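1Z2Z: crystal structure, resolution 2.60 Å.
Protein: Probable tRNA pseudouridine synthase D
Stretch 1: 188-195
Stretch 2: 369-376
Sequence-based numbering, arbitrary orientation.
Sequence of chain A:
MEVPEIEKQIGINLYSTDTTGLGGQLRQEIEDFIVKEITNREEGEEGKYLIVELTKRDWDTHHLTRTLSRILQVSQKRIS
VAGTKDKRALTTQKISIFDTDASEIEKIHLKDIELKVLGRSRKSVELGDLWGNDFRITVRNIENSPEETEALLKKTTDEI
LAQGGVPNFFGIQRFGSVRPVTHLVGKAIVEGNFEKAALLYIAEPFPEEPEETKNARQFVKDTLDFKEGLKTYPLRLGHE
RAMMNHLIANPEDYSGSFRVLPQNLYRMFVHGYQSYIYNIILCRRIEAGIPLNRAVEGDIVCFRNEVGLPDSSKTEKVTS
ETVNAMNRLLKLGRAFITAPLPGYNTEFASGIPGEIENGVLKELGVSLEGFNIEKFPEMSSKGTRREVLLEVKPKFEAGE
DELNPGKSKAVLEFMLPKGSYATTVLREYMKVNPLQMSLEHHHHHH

Stretch 1 188-195: AIVEGNFE
Stretch 2, residues 369-376: EGFNIEKF

Residues 188-191 form the last turn of a helix, which closes in a Schellman motif at Gly192. There the chain turns to phi/psi 109/-19, and Gly192 N bonds back to Ile189 O at 2.7 Å and, weakly, to Ala188 O at 3.0 Å. A side chain at this phi would be jammed against the preceding carbonyl oxygen, so the turn calls for glycine. Asn193 (-71/121) then leads to Phe194 (-111/-13). The partner stretch begins within a 3-10 segment that includes 369-370; farther on, phi/psi are -77/27 at Phe371, -128/73 at Asn372 and -48/116 at Ile373, before Glu374 and Lys375 return to helical angles. The closest CA atoms across the stretches are those of Val190 and Gly370, 5.5 Å apart.

No hydrogen bond links the stretches; they bury 299 Å² between them, and their side-chain contacts are apolar or through the aliphatic part of Lys375. Ile373 (chi1 m, chi2 p) points toward the helix end and meets two side chains: its CG1 lies 3.5 Å from Ile189 CG2 (Ile189 chi1 m, chi2 t), and its CG2 lies 3.7 Å from Phe194 CZ.

The aromatic rings are approached differently. Ile373 CG2 meets the edge of Phe194 (chi1 -83°, chi2 75°), near the ring plane, whereas Val190 CG2 (chi1 t) sits over one face of Phe371 (chi1 -89°, chi2 93°), 4.4 Å from Phe371 CE2. Lys375 starts toward the other stretch, placing its CG 3.7 Å from Phe194 CE1, but its m, m, m, t chain carries the amine away.

Backbone proximity completes the contact: Val190 O lies 3.9 Å from Gly370 O, two acceptors without a bond between them. An ideal CB on Gly370 would point toward the other stretch and fall a tight 3.4 Å from Val190 CG1; with glycine here that space stays free.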

# COMPACT_ATOMS: atom_id res chain seq x y z
N ALA A 188 16.99 8.98 -8.89
CA ALA A 188 18.02 9.99 -9.11
C ALA A 188 19.21 9.77 -8.18
O ALA A 188 20.36 9.89 -8.59
CB ALA A 188 17.45 11.38 -8.91
N ILE A 189 18.93 9.44 -6.92
CA ILE A 189 20.00 9.22 -5.96
C ILE A 189 20.92 8.09 -6.43
O ILE A 189 22.13 8.28 -6.52
CB ILE A 189 19.42 8.90 -4.56
CG1 ILE A 189 18.39 9.95 -4.17
CG2 ILE A 189 20.52 8.94 -3.52
CD1 ILE A 189 17.67 9.63 -2.89
N VAL A 190 20.33 6.94 -6.75
CA VAL A 190 21.09 5.78 -7.24
C VAL A 190 22.02 6.16 -8.39
O VAL A 190 23.21 5.83 -8.38
CB VAL A 190 20.13 4.67 -7.75
CG1 VAL A 190 20.89 3.62 -8.53
CG2 VAL A 190 19.41 4.04 -6.57
N GLU A 191 21.47 6.86 -9.38
CA GLU A 191 22.23 7.30 -10.54
C GLU A 191 23.32 8.28 -10.14
O GLU A 191 24.27 8.51 -10.90
CB GLU A 191 21.29 7.96 -11.55
CG GLU A 191 20.16 7.09 -12.03
CD GLU A 191 19.16 7.85 -12.89
OE1 GLU A 191 18.25 7.20 -13.45
OE2 GLU A 191 19.28 9.09 -12.99
N GLY A 192 23.17 8.87 -8.96
CA GLY A 192 24.15 9.83 -8.47
C GLY A 192 23.64 11.25 -8.46
O GLY A 192 24.18 12.11 -7.77
N ASN A 193 22.58 11.52 -9.22
CA ASN A 193 22.04 12.87 -9.27
C ASN A 193 21.33 13.29 -8.00
O ASN A 193 20.38 12.64 -7.57
CB ASN A 193 21.06 13.00 -10.43
CG ASN A 193 21.73 12.80 -11.76
OD1 ASN A 193 22.55 13.62 -12.18
ND2 ASN A 193 21.39 11.71 -12.44
N PHE A 194 21.80 14.36 -7.38
CA PHE A 194 21.15 14.85 -6.17
C PHE A 194 20.46 16.18 -6.46
O PHE A 194 19.66 16.65 -5.66
CB PHE A 194 22.15 14.99 -5.03
CG PHE A 194 22.40 13.71 -4.29
CD1 PHE A 194 23.18 12.71 -4.86
CD2 PHE A 194 21.83 13.49 -3.04
CE1 PHE A 194 23.39 11.51 -4.19
CE2 PHE A 194 22.03 12.30 -2.37
CZ PHE A 194 22.82 11.30 -2.94
N GLU A 195 20.79 16.75 -7.61
CA GLU A 195 20.21 18.01 -8.06
C GLU A 195 18.76 17.76 -8.45
O GLU A 195 17.90 18.63 -8.30
CB GLU A 195 20.98 18.53 -9.29
CG GLU A 195 20.41 19.82 -9.87
CD GLU A 195 21.14 21.04 -9.35
OE1 GLU A 195 20.55 22.15 -9.38
OE2 GLU A 195 22.30 20.90 -8.92
N GLU A 369 25.74 -2.20 -7.66
CA GLU A 369 26.82 -1.44 -7.02
C GLU A 369 26.38 0.00 -6.84
O GLU A 369 27.07 0.81 -6.21
CB GLU A 369 28.06 -1.48 -7.92
CG GLU A 369 28.37 -2.88 -8.44
CD GLU A 369 29.15 -2.87 -9.74
OE1 GLU A 369 28.69 -2.22 -10.71
OE2 GLU A 369 30.22 -3.52 -9.80
N GLY A 370 25.22 0.32 -7.40
CA GLY A 370 24.68 1.67 -7.30
C GLY A 370 23.82 1.90 -6.08
O GLY A 370 23.62 3.05 -5.68
N PHE A 371 23.31 0.82 -5.48
CA PHE A 371 22.47 0.93 -4.29
C PHE A 371 23.26 1.21 -3.03
O PHE A 371 22.85 0.86 -1.92
CB PHE A 371 21.64 -0.34 -4.08
CG PHE A 371 20.31 -0.32 -4.78
CD1 PHE A 371 20.17 -0.86 -6.06
CD2 PHE A 371 19.19 0.24 -4.17
CE1 PHE A 371 18.95 -0.84 -6.72
CE2 PHE A 371 17.97 0.28 -4.83
CZ PHE A 371 17.84 -0.27 -6.11
N ASN A 372 24.41 1.85 -3.20
CA ASN A 372 25.25 2.21 -2.07
C ASN A 372 25.57 3.69 -2.16
O ASN A 372 26.69 4.08 -2.50
CB ASN A 372 26.54 1.37 -2.08
CG ASN A 372 26.29 -0.07 -1.68
OD1 ASN A 372 25.62 -0.82 -2.40
ND2 ASN A 372 26.83 -0.48 -0.54
N ILE A 373 24.58 4.51 -1.87
CA ILE A 373 24.74 5.95 -1.92
C ILE A 373 26.01 6.39 -1.20
O ILE A 373 26.13 6.21 0.01
CB ILE A 373 23.52 6.65 -1.28
CG1 ILE A 373 22.24 6.27 -2.03
CG2 ILE A 373 23.72 8.15 -1.30
CD1 ILE A 373 21.84 4.81 -1.91
N GLU A 374 26.96 6.96 -1.94
CA GLU A 374 28.21 7.43 -1.34
C GLU A 374 27.93 8.61 -0.41
O GLU A 374 28.30 8.58 0.76
CB GLU A 374 29.21 7.87 -2.42
CG GLU A 374 29.72 6.75 -3.34
CD GLU A 374 30.70 7.25 -4.39
OE1 GLU A 374 30.33 8.10 -5.22
OE2 GLU A 374 31.86 6.78 -4.40
N LYS A 375 27.28 9.64 -0.93
CA LYS A 375 26.96 10.83 -0.15
C LYS A 375 26.17 10.45 1.11
O LYS A 375 26.45 10.94 2.20
CB LYS A 375 26.13 11.80 -0.99
CG LYS A 375 26.62 11.95 -2.43
CD LYS A 375 27.94 12.68 -2.51
CE LYS A 375 27.77 14.12 -2.08
NZ LYS A 375 29.01 14.92 -2.27
N PHE A 376 25.19 9.56 0.94
CA PHE A 376 24.36 9.09 2.05
C PHE A 376 24.32 7.58 2.18
O PHE A 376 23.36 6.93 1.77
CB PHE A 376 22.92 9.60 1.92
CG PHE A 376 22.67 10.90 2.59
CD1 PHE A 376 21.59 11.06 3.44
CD2 PHE A 376 23.54 11.97 2.39
CE1 PHE A 376 21.36 12.28 4.08
CE2 PHE A 376 23.32 13.19 3.02
CZ PHE A 376 22.23 13.35 3.87